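Local atomic coordinates of GphF Dehydratase 1 (Archangium violaceum, PDB entry 6MBF), a protein that probably dehydrates a polyketide intermediate and shifts the resulting double bond during assembly of gephyronic acid on a modular polyketide synthase. Residues Thr73-Asp78 with Cys229-Leu234; Thr80-Leu85 with His123-Ile128; Arg94-Ser99 with Asp115-Trp120; Thr259-Leu264 with Ala279-Arg284. All coordinates share one frame; numbering follows the deposited sequence.

Contact 1: Thr73-Asp78 with Cys229-Leu234; sequences TLIVED and CARIEL
Arg231 and Glu77 lie side by side across two antiparallel strands, 73-77 and 231-234. These strands join the two halves of a double-hotdog dehydratase. Backbone bonds hold the pairs Leu74-Leu234 and Val76-Ile232, with Val76 N reaching Ile232 O at 2.9 Å. Asp78 N adds a bond to Ala230 O. Ala230 and Arg231 form a classic beta bulge opposite Asp278 of the next strand, 273-284.

Arg231 CG is anti to the backbone N (chi1 -175°), and the chain stays extended to NE. CB faces Glu77 CG, and Arg231 CG comes to 3.7 Å from the same Glu77 CG. Arg231 CD then passes Glu77 OE1 at 3.5 Å. At the tip, NH1 forms a salt bridge with Glu77 OE1, but the modelled separation is too short for its exact geometry to be trusted. Ile75 CG2 sits over one face of the guanidinium, 3.7 Å above its plane and toward the rim. Arg231 NH2 donates to Glu233 OE1 at 3.1 Å in a fairly straight bond (162°). It meets that oxygen from above the carboxylate plane. The other oxygen, whose position is less certain, is modelled in a salt bridge with Arg131, and a nitrogen of Arg131 also lies near Arg231.

The other face is apolar. Val76 CB touches Ile232 CG2 at 3.6 Å, and helix 52-65 covers Leu74 and Val76 with Leu59. The seam is two-sided: apolar under the helix, mainly ionic on the face of Glu77, Arg231 and Glu233, with Ile75 packed among the charges. The two glutamates probably offset the charges of Arg231 and Arg131.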
# COMPACT_ATOMS: atom_id res chain seq x y z
N THR A 73 -13.88 -0.67 12.29
CA THR A 73 -12.79 -0.19 11.44
C THR A 73 -11.49 -0.89 11.79
O THR A 73 -11.23 -1.22 12.96
CB THR A 73 -12.62 1.32 11.60
OG1 THR A 73 -11.94 1.59 12.82
CG2 THR A 73 -13.98 2.03 11.60
N LEU A 74 -10.65 -1.12 10.79
CA LEU A 74 -9.31 -1.65 10.98
C LEU A 74 -8.31 -0.50 10.90
O LEU A 74 -8.41 0.35 10.02
CB LEU A 74 -8.98 -2.70 9.91
CG LEU A 74 -9.95 -3.86 9.71
CD1 LEU A 74 -9.55 -4.69 8.50
CD2 LEU A 74 -9.97 -4.72 10.95
N ILE A 75 -7.34 -0.49 11.81
CA ILE A 75 -6.42 0.64 11.94
C ILE A 75 -4.98 0.14 11.92
O ILE A 75 -4.64 -0.85 12.57
CB ILE A 75 -6.70 1.42 13.24
CG1 ILE A 75 -8.13 1.97 13.24
CG2 ILE A 75 -5.70 2.54 13.40
CD1 ILE A 75 -8.70 2.17 14.63
N VAL A 76 -4.13 0.84 11.17
CA VAL A 76 -2.69 0.64 11.26
C VAL A 76 -2.07 2.01 11.51
O VAL A 76 -2.43 2.98 10.83
CB VAL A 76 -2.09 -0.00 9.98
CG1 VAL A 76 -0.67 -0.47 10.26
CG2 VAL A 76 -2.94 -1.17 9.49
N GLU A 77 -1.17 2.11 12.48
CA GLU A 77 -0.53 3.38 12.81
C GLU A 77 0.98 3.21 12.90
O GLU A 77 1.49 2.10 13.06
CB GLU A 77 -1.08 3.96 14.13
CG GLU A 77 -2.53 4.42 14.06
CD GLU A 77 -3.03 4.98 15.38
OE1 GLU A 77 -4.00 5.76 15.36
OE2 GLU A 77 -2.44 4.64 16.42
N ASP A 78 1.68 4.34 12.79
CA ASP A 78 3.12 4.40 13.07
C ASP A 78 3.91 3.46 12.17
O ASP A 78 4.80 2.75 12.63
CB ASP A 78 3.43 4.07 14.53
CG ASP A 78 3.01 5.15 15.50
OD1 ASP A 78 2.72 4.79 16.67
OD2 ASP A 78 2.97 6.33 15.11
N CYS A 229 3.87 5.92 7.19
CA CYS A 229 2.46 6.30 7.19
C CYS A 229 2.04 6.47 8.64
O CYS A 229 2.21 5.53 9.43
CB CYS A 229 1.64 5.21 6.50
SG CYS A 229 -0.09 5.50 6.35
N ALA A 230 1.51 7.64 9.00
CA ALA A 230 1.10 7.85 10.39
C ALA A 230 -0.12 7.00 10.74
O ALA A 230 -0.17 6.42 11.83
CB ALA A 230 0.82 9.33 10.66
N ARG A 231 -1.08 6.89 9.83
CA ARG A 231 -2.31 6.16 10.14
C ARG A 231 -3.02 5.79 8.85
O ARG A 231 -3.10 6.61 7.93
CB ARG A 231 -3.23 7.00 11.03
CG ARG A 231 -4.47 6.30 11.51
CD ARG A 231 -5.23 7.26 12.42
NE ARG A 231 -6.62 6.85 12.58
CZ ARG A 231 -7.10 6.25 13.67
NH1 ARG A 231 -6.32 6.00 14.70
NH2 ARG A 231 -8.39 5.92 13.71
N ILE A 232 -3.54 4.57 8.80
CA ILE A 232 -4.52 4.19 7.78
C ILE A 232 -5.69 3.52 8.50
O ILE A 232 -5.48 2.68 9.38
CB ILE A 232 -3.92 3.28 6.69
CG1 ILE A 232 -5.02 2.88 5.69
CG2 ILE A 232 -3.28 2.04 7.28
CD1 ILE A 232 -4.49 2.21 4.42
N GLU A 233 -6.90 3.92 8.15
CA GLU A 233 -8.10 3.33 8.72
C GLU A 233 -9.01 2.84 7.60
O GLU A 233 -9.24 3.56 6.63
CB GLU A 233 -8.84 4.33 9.60
CG GLU A 233 -10.05 3.75 10.28
CD GLU A 233 -10.56 4.65 11.37
OE1 GLU A 233 -10.29 5.87 11.30
OE2 GLU A 233 -11.20 4.13 12.31
N LEU A 234 -9.50 1.62 7.73
CA LEU A 234 -10.36 1.01 6.71
C LEU A 234 -11.74 0.74 7.30
O LEU A 234 -11.85 0.08 8.34
CB LEU A 234 -9.75 -0.30 6.20
CG LEU A 234 -10.50 -1.03 5.09
CD1 LEU A 234 -10.51 -0.22 3.79
CD2 LEU A 234 -9.89 -2.40 4.85

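Contact 2: Thr80-Leu85 with His123-Ile128; sequences TVWSPL and HATGRI
His123 reaches across to Ser83, Pro84 and Leu85, and this is the tight end of the contact. His123 ND1 donates to Ser83 O at 2.8 Å, and the oxygen lies in the imidazole plane. Leu85 CB covers one face in a CH-pi contact, 3.7 Å from the centroid of the His123 ring. Pro84 O is at the ring edge, 3.3 Å from His123 CE1. NE2 is engaged by Ser108, and Tyr54 of helix 52-65 touches both His123 and Leu85. His123 and Ala124 form a classic beta bulge opposite Ile106.

The other side is looser and more open to solvent. The antiparallel strands 73-81 and 121-131 of the N-terminal hotdog half fray here, pairing only at Thr80-Thr125 and Val81-Ala124. Trp82 is exposed, yet its indole is pinned. Trp82 NE1 donates to Thr125 OG1 at 2.7 Å in an almost linear bond (177°) within the ring plane. Thr80 CG2 lies over the centre of one indole face.

The bond from ND1 to a carbonyl oxygen, which can only accept, is consistent with a proton on ND1. With both ring nitrogens engaged, the rotation of the buried imidazole is well fixed where strand 73-81 gives way to loop beside it.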
# COMPACT_ATOMS: atom_id res chain seq x y z
N THR A 80 6.56 2.24 9.57
CA THR A 80 7.86 2.54 8.99
C THR A 80 8.25 1.41 8.05
O THR A 80 8.15 0.24 8.43
CB THR A 80 8.92 2.73 10.09
OG1 THR A 80 8.60 3.88 10.89
CG2 THR A 80 10.32 2.90 9.48
N VAL A 81 8.68 1.75 6.84
CA VAL A 81 9.30 0.80 5.92
C VAL A 81 10.82 0.87 6.11
O VAL A 81 11.43 1.91 5.85
CB VAL A 81 8.92 1.09 4.46
CG1 VAL A 81 9.62 0.13 3.51
CG2 VAL A 81 7.41 1.04 4.29
N TRP A 82 11.42 -0.23 6.56
CA TRP A 82 12.83 -0.27 6.92
C TRP A 82 13.76 -0.65 5.77
O TRP A 82 14.82 -0.04 5.60
CB TRP A 82 13.03 -1.23 8.08
CG TRP A 82 12.31 -0.78 9.30
CD1 TRP A 82 11.09 -1.21 9.73
CD2 TRP A 82 12.74 0.22 10.22
NE1 TRP A 82 10.74 -0.55 10.88
CE2 TRP A 82 11.74 0.33 11.20
CE3 TRP A 82 13.88 1.02 10.32
CZ2 TRP A 82 11.84 1.23 12.27
CZ3 TRP A 82 13.98 1.91 11.37
CH2 TRP A 82 12.97 2.00 12.34
N SER A 83 13.41 -1.68 5.00
CA SER A 83 14.28 -2.18 3.94
C SER A 83 13.33 -2.68 2.86
O SER A 83 12.36 -3.37 3.18
CB SER A 83 15.21 -3.31 4.37
OG SER A 83 16.35 -2.82 5.04
N PRO A 84 13.59 -2.35 1.59
CA PRO A 84 12.77 -2.90 0.52
C PRO A 84 12.93 -4.41 0.44
O PRO A 84 13.96 -4.97 0.85
CB PRO A 84 13.31 -2.20 -0.74
CG PRO A 84 14.72 -1.90 -0.40
CD PRO A 84 14.75 -1.60 1.07
N LEU A 85 11.90 -5.06 -0.07
CA LEU A 85 11.94 -6.49 -0.36
C LEU A 85 12.14 -6.63 -1.87
O LEU A 85 11.24 -6.32 -2.66
CB LEU A 85 10.67 -7.19 0.11
CG LEU A 85 10.53 -8.67 -0.28
CD1 LEU A 85 11.80 -9.43 0.04
CD2 LEU A 85 9.33 -9.30 0.43
N HIS A 123 11.24 -5.63 7.02
CA HIS A 123 10.75 -4.73 5.98
C HIS A 123 9.81 -3.66 6.47
O HIS A 123 9.90 -2.52 5.99
CB HIS A 123 10.06 -5.54 4.87
CG HIS A 123 10.97 -6.50 4.20
ND1 HIS A 123 12.07 -6.10 3.46
CD2 HIS A 123 10.99 -7.86 4.20
CE1 HIS A 123 12.72 -7.16 3.03
NE2 HIS A 123 12.08 -8.24 3.45
N ALA A 124 8.92 -3.96 7.42
CA ALA A 124 7.95 -2.95 7.85
C ALA A 124 7.47 -3.27 9.25
O ALA A 124 7.36 -4.44 9.64
CB ALA A 124 6.75 -2.87 6.90
N THR A 125 7.18 -2.21 10.01
CA THR A 125 6.70 -2.33 11.38
C THR A 125 5.66 -1.25 11.66
O THR A 125 5.61 -0.22 10.98
CB THR A 125 7.84 -2.17 12.40
OG1 THR A 125 8.40 -0.86 12.27
CG2 THR A 125 8.94 -3.21 12.16
N GLY A 126 4.84 -1.49 12.68
CA GLY A 126 3.85 -0.51 13.09
C GLY A 126 2.97 -1.08 14.18
O GLY A 126 3.33 -2.06 14.84
N ARG A 127 1.80 -0.48 14.34
CA ARG A 127 0.84 -0.89 15.36
C ARG A 127 -0.52 -1.11 14.71
O ARG A 127 -0.83 -0.51 13.68
CB ARG A 127 0.72 0.15 16.47
CG ARG A 127 2.05 0.55 17.06
CD ARG A 127 1.91 1.79 17.92
NE ARG A 127 3.20 2.44 18.13
CZ ARG A 127 4.08 2.07 19.06
NH1 ARG A 127 3.81 1.06 19.86
NH2 ARG A 127 5.23 2.72 19.18
N ILE A 128 -1.31 -2.01 15.29
CA ILE A 128 -2.64 -2.30 14.75
C ILE A 128 -3.68 -2.07 15.84
O ILE A 128 -3.40 -2.19 17.04
CB ILE A 128 -2.75 -3.74 14.19
CG1 ILE A 128 -2.19 -4.76 15.18
CG2 ILE A 128 -2.06 -3.85 12.82
CD1 ILE A 128 -2.45 -6.20 14.77

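Contact 3: Arg94-Ser99 with Asp115-Trp120; sequences RLRLRS and DDESAW
A salt-bridge network built on a cation-pi stack ties strand 94-99 of the N-terminal hotdog half to the loop 115-120. Arg96 is the central residue, between Trp120 and Glu117. Its guanidinium lies nearly flat on the indole, with the planes 19° apart. Arg96 CZ is 4.0 Å from the centroid of the five-membered ring of Trp120. The aliphatic stem follows the same face: Arg96 CD stands over the six-membered ring, 4.3 Å from its centroid, and Arg96 CB touches Trp120 CZ3 at 3.4 Å. The chain bends at chi3 (75°), which turns NE out of the extended line. Arg94 CB adds a contact at Trp120 CH2, 3.8 Å away.

Glu117 comes in at the guanidinium edge, its carboxylate nearly coplanar with it. Arg96 grips it end-on, and both terminal nitrogens converge on one oxygen. Trp120 is held by its own NE1, which bonds to Ser114 O. Arg98 is a long, weaker ionic partner of Glu117, and its stronger partner is Glu105 on strand 103-109. The stack thus covers one guanidinium face while the carboxylate at the edge probably offsets its charge. A water lies over the opposite face. Glu117 OE2 receives Arg96 NH1 at 3.0 Å and Arg96 NH2 at 3.1 Å, both on its syn lone-pair side.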
# COMPACT_ATOMS: atom_id res chain seq x y z
N ARG A 94 9.96 -16.41 1.73
CA ARG A 94 9.14 -16.56 2.93
C ARG A 94 8.78 -15.19 3.48
O ARG A 94 9.63 -14.31 3.57
CB ARG A 94 9.89 -17.35 4.00
CG ARG A 94 10.32 -18.75 3.59
CD ARG A 94 9.14 -19.60 3.15
NE ARG A 94 8.05 -19.55 4.12
CZ ARG A 94 7.95 -20.35 5.18
NH1 ARG A 94 8.89 -21.27 5.41
NH2 ARG A 94 6.92 -20.23 6.01
N LEU A 95 7.51 -15.01 3.83
CA LEU A 95 7.01 -13.79 4.46
C LEU A 95 6.49 -14.13 5.85
O LEU A 95 5.90 -15.19 6.06
CB LEU A 95 5.87 -13.16 3.66
CG LEU A 95 6.17 -12.24 2.49
CD1 LEU A 95 4.89 -11.51 2.14
CD2 LEU A 95 7.28 -11.26 2.82
N ARG A 96 6.70 -13.21 6.79
CA ARG A 96 6.30 -13.43 8.17
C ARG A 96 5.79 -12.13 8.77
O ARG A 96 6.46 -11.10 8.65
CB ARG A 96 7.47 -13.96 9.00
CG ARG A 96 7.17 -14.20 10.48
CD ARG A 96 8.43 -14.62 11.23
NE ARG A 96 9.34 -13.50 11.46
CZ ARG A 96 10.60 -13.61 11.87
NH1 ARG A 96 11.12 -14.80 12.11
NH2 ARG A 96 11.33 -12.52 12.04
N LEU A 97 4.61 -12.17 9.39
CA LEU A 97 4.15 -11.08 10.23
C LEU A 97 4.05 -11.62 11.65
O LEU A 97 3.34 -12.60 11.89
CB LEU A 97 2.80 -10.53 9.76
CG LEU A 97 2.27 -9.29 10.51
CD1 LEU A 97 1.38 -8.44 9.59
CD2 LEU A 97 1.51 -9.64 11.80
N ARG A 98 4.75 -10.98 12.57
CA ARG A 98 4.69 -11.35 13.97
C ARG A 98 4.14 -10.17 14.76
O ARG A 98 4.33 -9.01 14.40
CB ARG A 98 6.07 -11.77 14.50
CG ARG A 98 7.08 -10.66 14.61
CD ARG A 98 8.46 -11.20 14.97
NE ARG A 98 9.40 -10.13 15.30
CZ ARG A 98 10.71 -10.32 15.45
NH1 ARG A 98 11.21 -11.53 15.28
NH2 ARG A 98 11.50 -9.31 15.75
N SER A 99 3.44 -10.48 15.84
CA SER A 99 2.73 -9.47 16.61
C SER A 99 2.82 -9.81 18.09
O SER A 99 2.76 -10.99 18.46
CB SER A 99 1.26 -9.38 16.18
OG SER A 99 0.58 -8.37 16.90
N ASP A 115 14.71 -21.00 8.89
CA ASP A 115 14.73 -21.44 10.28
C ASP A 115 15.87 -20.81 11.07
O ASP A 115 15.94 -21.01 12.29
CB ASP A 115 14.81 -22.97 10.36
CG ASP A 115 13.58 -23.66 9.77
OD1 ASP A 115 13.72 -24.76 9.20
OD2 ASP A 115 12.47 -23.08 9.87
N ASP A 116 16.75 -20.06 10.41
CA ASP A 116 17.77 -19.27 11.08
C ASP A 116 17.22 -17.87 11.33
O ASP A 116 17.01 -17.10 10.39
CB ASP A 116 19.05 -19.23 10.25
CG ASP A 116 20.08 -18.26 10.81
OD1 ASP A 116 20.90 -17.74 10.01
OD2 ASP A 116 20.07 -18.01 12.03
N GLU A 117 17.00 -17.54 12.61
CA GLU A 117 16.35 -16.28 12.94
C GLU A 117 17.12 -15.08 12.41
O GLU A 117 16.52 -14.03 12.12
CB GLU A 117 16.17 -16.17 14.46
CG GLU A 117 15.30 -15.01 14.89
CD GLU A 117 13.96 -14.99 14.17
OE1 GLU A 117 13.27 -16.03 14.18
OE2 GLU A 117 13.61 -13.94 13.59
N SER A 118 18.44 -15.20 12.25
CA SER A 118 19.24 -14.10 11.73
C SER A 118 19.16 -13.98 10.21
O SER A 118 19.73 -13.04 9.65
CB SER A 118 20.71 -14.27 12.15
OG SER A 118 21.33 -15.30 11.41
N ALA A 119 18.47 -14.90 9.54
CA ALA A 119 18.30 -14.82 8.09
C ALA A 119 17.09 -14.00 7.67
O ALA A 119 16.80 -13.91 6.48
CB ALA A 119 18.20 -16.23 7.50
N TRP A 120 16.37 -13.40 8.62
CA TRP A 120 15.16 -12.65 8.32
C TRP A 120 15.46 -11.16 8.23
O TRP A 120 16.08 -10.59 9.13
CB TRP A 120 14.09 -12.91 9.37
CG TRP A 120 13.52 -14.29 9.34
CD1 TRP A 120 14.01 -15.40 9.98
CD2 TRP A 120 12.34 -14.71 8.66
NE1 TRP A 120 13.21 -16.48 9.73
CE2 TRP A 120 12.17 -16.09 8.92
CE3 TRP A 120 11.40 -14.07 7.84
CZ2 TRP A 120 11.11 -16.83 8.40
CZ3 TRP A 120 10.34 -14.80 7.32
CH2 TRP A 120 10.20 -16.17 7.61
O HOH W 1 10.71 -13.90 15.24

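Contact 4: Thr259-Leu264 with Ala279-Arg284; sequences THTADL and ALQLKR
Strands 259-264 and 279-284 run antiparallel at 152°, their axes approaching to 4.4 Å. Two hydrogen-bonded pairs, His260-Leu282 and Ala262-Leu280, carry the ladder. Leu282 N meets His260 O at 2.8 Å. At the far end the register is broken by a bulge: Ala279 and Leu280 both face Ala262. Ala279 takes the left-handed helical conformation (phi 56°, psi 56°) expected at the first position of a G1 bulge.

Asp263 takes up the extra backbone donor. Asp263 OD1 accepts from Ala279 N at 2.8 Å, and the N-H approaches nearly along the C-O axis of the carboxylate. OD2 bonds to His249, so both oxygens of Asp263 are used. Thr261 packs beside the bulge. Thr261 CG2, anti to the backbone N, lies 3.7 Å from Ala279 CA and 3.5 Å from Leu280 O. Further along this face, Thr259 CG2 meets Lys283 CG at 3.9 Å, and the rest of the lysine chain leads away.

The opposite face is mostly apolar. Leu264 CD1 meets Leu280 CD2 at 4.3 Å. Phe207, Phe211 and Ile214 of helix 200-214 cover Leu280, Leu282 and His260. The buried imidazole of His260 is satisfied at NE2 by Glu218. This is a beta hairpin with a G1 bulge, set against the long helix of the C-terminal hotdog half.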
# COMPACT_ATOMS: atom_id res chain seq x y z
N THR A 259 11.63 14.61 -0.41
CA THR A 259 10.51 14.03 0.31
C THR A 259 9.23 14.79 0.01
O THR A 259 9.25 15.98 -0.34
CB THR A 259 10.71 14.01 1.83
OG1 THR A 259 10.88 15.36 2.30
CG2 THR A 259 11.93 13.19 2.21
N HIS A 260 8.11 14.08 0.15
CA HIS A 260 6.77 14.67 0.15
C HIS A 260 5.95 13.97 1.21
O HIS A 260 6.27 12.85 1.64
CB HIS A 260 6.07 14.54 -1.21
CG HIS A 260 6.52 15.53 -2.23
ND1 HIS A 260 6.08 16.83 -2.24
CD2 HIS A 260 7.35 15.41 -3.29
CE1 HIS A 260 6.63 17.48 -3.25
NE2 HIS A 260 7.41 16.63 -3.90
N THR A 261 4.87 14.62 1.62
CA THR A 261 3.89 14.04 2.53
C THR A 261 2.50 14.30 1.97
O THR A 261 2.26 15.35 1.37
CB THR A 261 4.03 14.63 3.95
OG1 THR A 261 5.36 14.44 4.43
CG2 THR A 261 3.06 13.95 4.93
N ALA A 262 1.59 13.34 2.14
CA ALA A 262 0.24 13.49 1.62
C ALA A 262 -0.76 12.83 2.56
O ALA A 262 -0.45 11.85 3.24
CB ALA A 262 0.10 12.89 0.21
N ASP A 263 -1.97 13.38 2.57
CA ASP A 263 -3.14 12.79 3.20
C ASP A 263 -4.13 12.37 2.12
O ASP A 263 -4.22 13.00 1.07
CB ASP A 263 -3.81 13.77 4.17
CG ASP A 263 -2.83 14.37 5.16
OD1 ASP A 263 -2.09 13.59 5.79
OD2 ASP A 263 -2.81 15.61 5.29
N LEU A 264 -4.87 11.29 2.38
CA LEU A 264 -5.81 10.79 1.39
C LEU A 264 -7.09 10.33 2.07
O LEU A 264 -7.07 9.88 3.22
CB LEU A 264 -5.24 9.63 0.56
CG LEU A 264 -3.96 9.86 -0.24
CD1 LEU A 264 -2.73 9.58 0.60
CD2 LEU A 264 -3.97 8.95 -1.47
N ALA A 279 -0.69 11.33 6.55
CA ALA A 279 0.76 11.52 6.50
C ALA A 279 1.47 10.32 5.88
O ALA A 279 2.36 9.70 6.47
CB ALA A 279 1.30 11.83 7.90
N LEU A 280 1.05 9.98 4.66
CA LEU A 280 1.89 9.13 3.83
C LEU A 280 3.19 9.86 3.55
O LEU A 280 3.18 10.98 3.03
CB LEU A 280 1.15 8.80 2.54
CG LEU A 280 1.96 8.03 1.49
CD1 LEU A 280 2.29 6.64 1.99
CD2 LEU A 280 1.22 7.97 0.16
N GLN A 281 4.31 9.26 3.92
CA GLN A 281 5.62 9.90 3.80
C GLN A 281 6.36 9.27 2.62
O GLN A 281 6.54 8.05 2.58
CB GLN A 281 6.40 9.76 5.11
CG GLN A 281 5.79 10.62 6.23
CD GLN A 281 5.84 9.96 7.59
OE1 GLN A 281 4.82 9.46 8.10
NE2 GLN A 281 7.01 9.98 8.21
N LEU A 282 6.75 10.10 1.66
CA LEU A 282 7.41 9.64 0.44
C LEU A 282 8.84 10.15 0.40
O LEU A 282 9.11 11.30 0.77
CB LEU A 282 6.68 10.13 -0.81
CG LEU A 282 5.19 9.80 -0.94
CD1 LEU A 282 4.65 10.44 -2.23
CD2 LEU A 282 5.01 8.30 -0.95
N LYS A 283 9.77 9.31 -0.06
CA LYS A 283 11.15 9.72 -0.19
C LYS A 283 11.73 9.15 -1.48
O LYS A 283 11.41 8.02 -1.86
CB LYS A 283 12.00 9.27 1.01
CG LYS A 283 13.41 9.83 1.01
CD LYS A 283 14.16 9.47 2.28
CE LYS A 283 15.54 10.11 2.29
NZ LYS A 283 16.26 9.82 3.55
N ARG A 284 12.55 9.94 -2.17
CA ARG A 284 13.16 9.47 -3.40
C ARG A 284 14.10 8.30 -3.12
O ARG A 284 14.87 8.31 -2.16
CB ARG A 284 13.93 10.60 -4.09
CG ARG A 284 13.05 11.68 -4.69
CD ARG A 284 13.89 12.66 -5.50
NE ARG A 284 13.08 13.64 -6.22
CZ ARG A 284 12.51 13.40 -7.39
NH1 ARG A 284 12.67 12.22 -7.99
NH2 ARG A 284 11.80 14.35 -7.98

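How the contacts relate
Contact 1 is the buried one, where the two hotdog halves meet. The other three are partly buried, and contact 3 lies farthest from the centre of the chain. Contacts 1 and 2 share strand 73-81 and meet through Asp78 and Arg127, a salt bridge. Contacts 1 and 4 use neighbouring strands and pack at Ala230 and Ala279. Contact 2 touches contact 3 through Leu85 and Leu95; contacts 3 and 4 stay about 17 Å apart at their nearest atoms. Backbone ladders dominate contacts 1 and 4, each with one face under a helix. Contact 2 mixes a short backbone ladder with hydrogen bonds from the Trp82 and His123 rings. Contact 3 relies on side-chain charge and stacking.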